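Local coordinates for protein cyanophycinase-like exopeptidase (actinobacterium SCGC AAA027-L06, PDB 6NQC) that is probably a serine peptidase of family S51, related to the exopeptidases that break down the storage polymer cyanophycin, at residues A[60-68]-A[122-131]. Numbering follows the deposited sequence.
Sequences QIPTAAGRE and GDPHYLADTL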
loop_
_atom_site.group_PDB
_atom_site.type_symbol
_atom_site.label_atom_id
_atom_site.label_comp_id
_atom_site.label_asym_id
_atom_site.label_seq_id
_atom_site.Cartn_x
_atom_site.Cartn_y
_atom_site.Cartn_z
ATOM N N GLN A 60 -6.196 -8.693 -4.446
ATOM C CA GLN A 60 -4.783 -8.436 -4.731
ATOM C C GLN A 60 -4.661 -7.735 -6.072
ATOM O O GLN A 60 -5.216 -8.189 -7.073
ATOM C CB GLN A 60 -3.992 -9.738 -4.716
ATOM C CG GLN A 60 -4.063 -10.387 -3.371
ATOM C CD GLN A 60 -3.560 -11.806 -3.358
ATOM O OE1 GLN A 60 -3.181 -12.354 -4.398
ATOM N NE2 GLN A 60 -3.514 -12.397 -2.163
ATOM N N ILE A 61 -4.000 -6.586 -6.066
ATOM C CA ILE A 61 -3.919 -5.734 -7.250
ATOM C C ILE A 61 -2.452 -5.565 -7.623
ATOM O O ILE A 61 -1.653 -4.948 -6.878
ATOM C CB ILE A 61 -4.621 -4.386 -7.017
ATOM C CG1 ILE A 61 -6.101 -4.633 -6.719
ATOM C CG2 ILE A 61 -4.445 -3.523 -8.222
ATOM C CD1 ILE A 61 -6.903 -3.413 -6.496
ATOM N N PRO A 62 -2.045 -6.139 -8.763
ATOM C CA PRO A 62 -0.627 -6.180 -9.110
ATOM C C PRO A 62 -0.257 -5.159 -10.165
ATOM O O PRO A 62 0.769 -5.302 -10.823
ATOM C CB PRO A 62 -0.482 -7.606 -9.665
ATOM C CG PRO A 62 -1.746 -7.717 -10.477
ATOM C CD PRO A 62 -2.832 -7.010 -9.664
ATOM N N THR A 63 -1.075 -4.139 -10.333
ATOM C CA THR A 63 -0.877 -3.194 -11.414
ATOM C C THR A 63 0.491 -2.552 -11.438
ATOM O O THR A 63 0.973 -2.177 -12.512
ATOM C CB THR A 63 -1.953 -2.085 -11.299
ATOM O OG1 THR A 63 -3.223 -2.722 -11.172
ATOM C CG2 THR A 63 -1.936 -1.163 -12.507
ATOM N N ALA A 64 1.143 -2.377 -10.271
ATOM C CA ALA A 64 2.507 -1.872 -10.253
ATOM C C ALA A 64 3.422 -2.715 -11.128
ATOM O O ALA A 64 4.425 -2.196 -11.610
ATOM C CB ALA A 64 3.059 -1.816 -8.824
ATOM N N ALA A 65 3.084 -3.991 -11.351
ATOM C CA ALA A 65 3.900 -4.883 -12.147
ATOM C C ALA A 65 3.337 -5.084 -13.541
ATOM O O ALA A 65 3.752 -6.020 -14.230
ATOM C CB ALA A 65 4.052 -6.222 -11.428
ATOM N N GLY A 66 2.382 -4.233 -13.956
ATOM C CA GLY A 66 1.641 -4.417 -15.199
ATOM C C GLY A 66 2.458 -4.362 -16.477
ATOM O O GLY A 66 1.964 -4.777 -17.524
ATOM N N ARG A 67 3.669 -3.837 -16.436
ATOM C CA ARG A 67 4.535 -3.884 -17.610
ATOM C C ARG A 67 5.451 -5.101 -17.607
ATOM O O ARG A 67 6.215 -5.287 -18.557
ATOM C CB ARG A 67 5.371 -2.604 -17.727
ATOM C CG ARG A 67 4.502 -1.353 -17.956
ATOM C CD ARG A 67 5.135 -0.307 -18.909
ATOM N NE ARG A 67 5.902 0.695 -18.173
ATOM C CZ ARG A 67 5.626 2.002 -18.137
ATOM N NH1 ARG A 67 4.599 2.505 -18.823
ATOM N NH2 ARG A 67 6.392 2.810 -17.416
ATOM N N GLU A 68 5.374 -5.945 -16.581
ATOM C CA GLU A 68 6.288 -7.066 -16.476
ATOM C C GLU A 68 5.807 -8.245 -17.317
ATOM O O GLU A 68 4.702 -8.256 -17.884
ATOM C CB GLU A 68 6.453 -7.482 -15.012
ATOM C CG GLU A 68 7.061 -6.389 -14.126
ATOM C CD GLU A 68 7.135 -6.779 -12.636
ATOM O OE1 GLU A 68 7.011 -7.990 -12.307
ATOM O OE2 GLU A 68 7.302 -5.861 -11.792
ATOM N N GLY A 122 6.255 -3.052 -7.513
ATOM C CA GLY A 122 6.577 -2.840 -8.897
ATOM C C GLY A 122 7.002 -1.396 -9.140
ATOM O O GLY A 122 7.847 -0.847 -8.436
ATOM N N ASP A 123 6.434 -0.784 -10.160
ATOM C CA ASP A 123 6.795 0.564 -10.581
ATOM C C ASP A 123 5.749 1.532 -10.028
ATOM O O ASP A 123 4.582 1.473 -10.428
ATOM C CB ASP A 123 6.859 0.617 -12.107
ATOM C CG ASP A 123 7.132 2.015 -12.654
ATOM O OD1 ASP A 123 7.199 2.995 -11.890
ATOM O OD2 ASP A 123 7.255 2.098 -13.875
ATOM N N PRO A 124 6.108 2.404 -9.083
ATOM C CA PRO A 124 5.105 3.287 -8.508
ATOM C C PRO A 124 4.582 4.297 -9.505
ATOM O O PRO A 124 3.419 4.683 -9.413
ATOM C CB PRO A 124 5.857 3.963 -7.349
ATOM C CG PRO A 124 7.248 3.978 -7.817
ATOM C CD PRO A 124 7.469 2.711 -8.591
ATOM N N HIS A 125 5.392 4.718 -10.476
ATOM C CA HIS A 125 4.888 5.667 -11.460
ATOM C C HIS A 125 3.829 5.015 -12.334
ATOM O O HIS A 125 2.787 5.632 -12.613
ATOM C CB HIS A 125 6.045 6.224 -12.270
ATOM C CG HIS A 125 7.033 6.940 -11.415
ATOM N ND1 HIS A 125 6.819 8.223 -10.962
ATOM C CD2 HIS A 125 8.210 6.536 -10.872
ATOM C CE1 HIS A 125 7.845 8.594 -10.208
ATOM N NE2 HIS A 125 8.699 7.589 -10.132
ATOM N N TYR A 126 4.056 3.766 -12.746
ATOM C CA TYR A 126 3.060 3.072 -13.550
ATOM C C TYR A 126 1.795 2.796 -12.738
ATOM O O TYR A 126 0.680 2.940 -13.253
ATOM C CB TYR A 126 3.648 1.782 -14.116
ATOM C CG TYR A 126 2.755 1.105 -15.136
ATOM C CD1 TYR A 126 2.590 1.634 -16.403
ATOM C CD2 TYR A 126 2.077 -0.083 -14.819
ATOM C CE1 TYR A 126 1.774 1.029 -17.348
ATOM C CE2 TYR A 126 1.236 -0.704 -15.745
ATOM C CZ TYR A 126 1.092 -0.137 -17.015
ATOM O OH TYR A 126 0.270 -0.728 -17.956
ATOM N N LEU A 127 1.954 2.386 -11.469
ATOM C CA LEU A 127 0.796 2.118 -10.635
ATOM C C LEU A 127 -0.079 3.352 -10.576
ATOM O O LEU A 127 -1.282 3.294 -10.859
ATOM C CB LEU A 127 1.228 1.699 -9.231
ATOM C CG LEU A 127 0.065 1.472 -8.234
ATOM C CD1 LEU A 127 -1.015 0.568 -8.852
ATOM C CD2 LEU A 127 0.570 0.892 -6.930
ATOM N N ALA A 128 0.529 4.498 -10.237
ATOM C CA ALA A 128 -0.204 5.745 -10.119
ATOM C C ALA A 128 -0.849 6.157 -11.442
ATOM O O ALA A 128 -2.050 6.464 -11.495
ATOM C CB ALA A 128 0.740 6.852 -9.650
ATOM N N ASP A 129 -0.056 6.222 -12.511
ATOM C CA ASP A 129 -0.590 6.673 -13.798
ATOM C C ASP A 129 -1.704 5.759 -14.308
ATOM O O ASP A 129 -2.629 6.223 -14.971
ATOM C CB ASP A 129 0.523 6.741 -14.832
ATOM C CG ASP A 129 1.495 7.900 -14.605
ATOM O OD1 ASP A 129 1.157 8.861 -13.881
ATOM O OD2 ASP A 129 2.615 7.823 -15.133
ATOM N N THR A 130 -1.669 4.472 -13.959
ATOM C CA THR A 130 -2.634 3.529 -14.501
ATOM C C THR A 130 -3.962 3.576 -13.763
ATOM O O THR A 130 -5.006 3.441 -14.410
ATOM C CB THR A 130 -2.063 2.103 -14.486
ATOM O OG1 THR A 130 -0.940 2.022 -15.380
ATOM C CG2 THR A 130 -3.061 1.128 -14.954
ATOM N N LEU A 131 -3.966 3.803 -12.443
ATOM C CA LEU A 131 -5.214 3.791 -11.694
ATOM C C LEU A 131 -5.739 5.170 -11.317
ATOM O O LEU A 131 -6.900 5.270 -10.877
ATOM C CB LEU A 131 -5.079 2.976 -10.406
ATOM C CG LEU A 131 -4.674 1.513 -10.633
ATOM C CD1 LEU A 131 -4.603 0.748 -9.316
ATOM C CD2 LEU A 131 -5.585 0.828 -11.644
#
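Tyr126, on the first turn of helix 124-131, lies sandwiched between Arg67 and a threonine of its own helix. With CG anti to the backbone N (chi1 -171°), its ring swings out to the 60-68 segment, where Arg67 CG sits 3.7 Å from the ring centroid and 11° off the normal, a CH-pi contact. Thr130 OG1 covers the opposite face, held there by its hydrogen bond to Tyr126 O, while Thr63 O meets the ring edge in plane, 3.3 Å from Tyr126 CD2. Tyr126 OH is hydrogen-bonded to Leu97 O.

The tight part is formed by buried Thr63, Ala64, Leu127 and Thr130. Leu127 CD1 reaches Thr63 CB at 3.7 Å, and methyl meets methyl where Thr63 CG2 lies 3.5 Å from Thr130 CG2. Ala64 CB packs on Leu127 CB at 4.0 Å. At the border towards solvent, Ala64 O receives the one hydrogen bond between the segments, from Asp123 N: 2.9 Å long and essentially straight, although the donor stands 40° out of the carbonyl plane. Gly122 has no room for a CB, which would clash with Ala64 O.

The exposed side is looser. Arg67 bends at chi2 and chi3, laying its guanidinium across the CD1 side of the ring (Arg67 NH1 to Tyr126 CD1, 3.3 Å); Arg67 NH2 to Asp123 OD2, 3.7 Å, is a long salt bridge. Asp123 is the helix N-cap, OD1 accepting weak bonds from His125 N and Tyr126 N. An alanine in place of Tyr126 is likely to leave the Arg67 chain without its aromatic platform and Leu97 O without the phenol partner.

Thr63 OG1, bonded to Val96 O, ties the 3-10 segment 63-64 to the chain after strand 90-93. The contact thus joins the loop after strand 57-61 to the helix that follows strand 116-119, its parallel neighbour in the sheet, with Ala65 packed against helix 70-87, Leu131 against Phe119 and Leu127 against a putative nucleophile elbow.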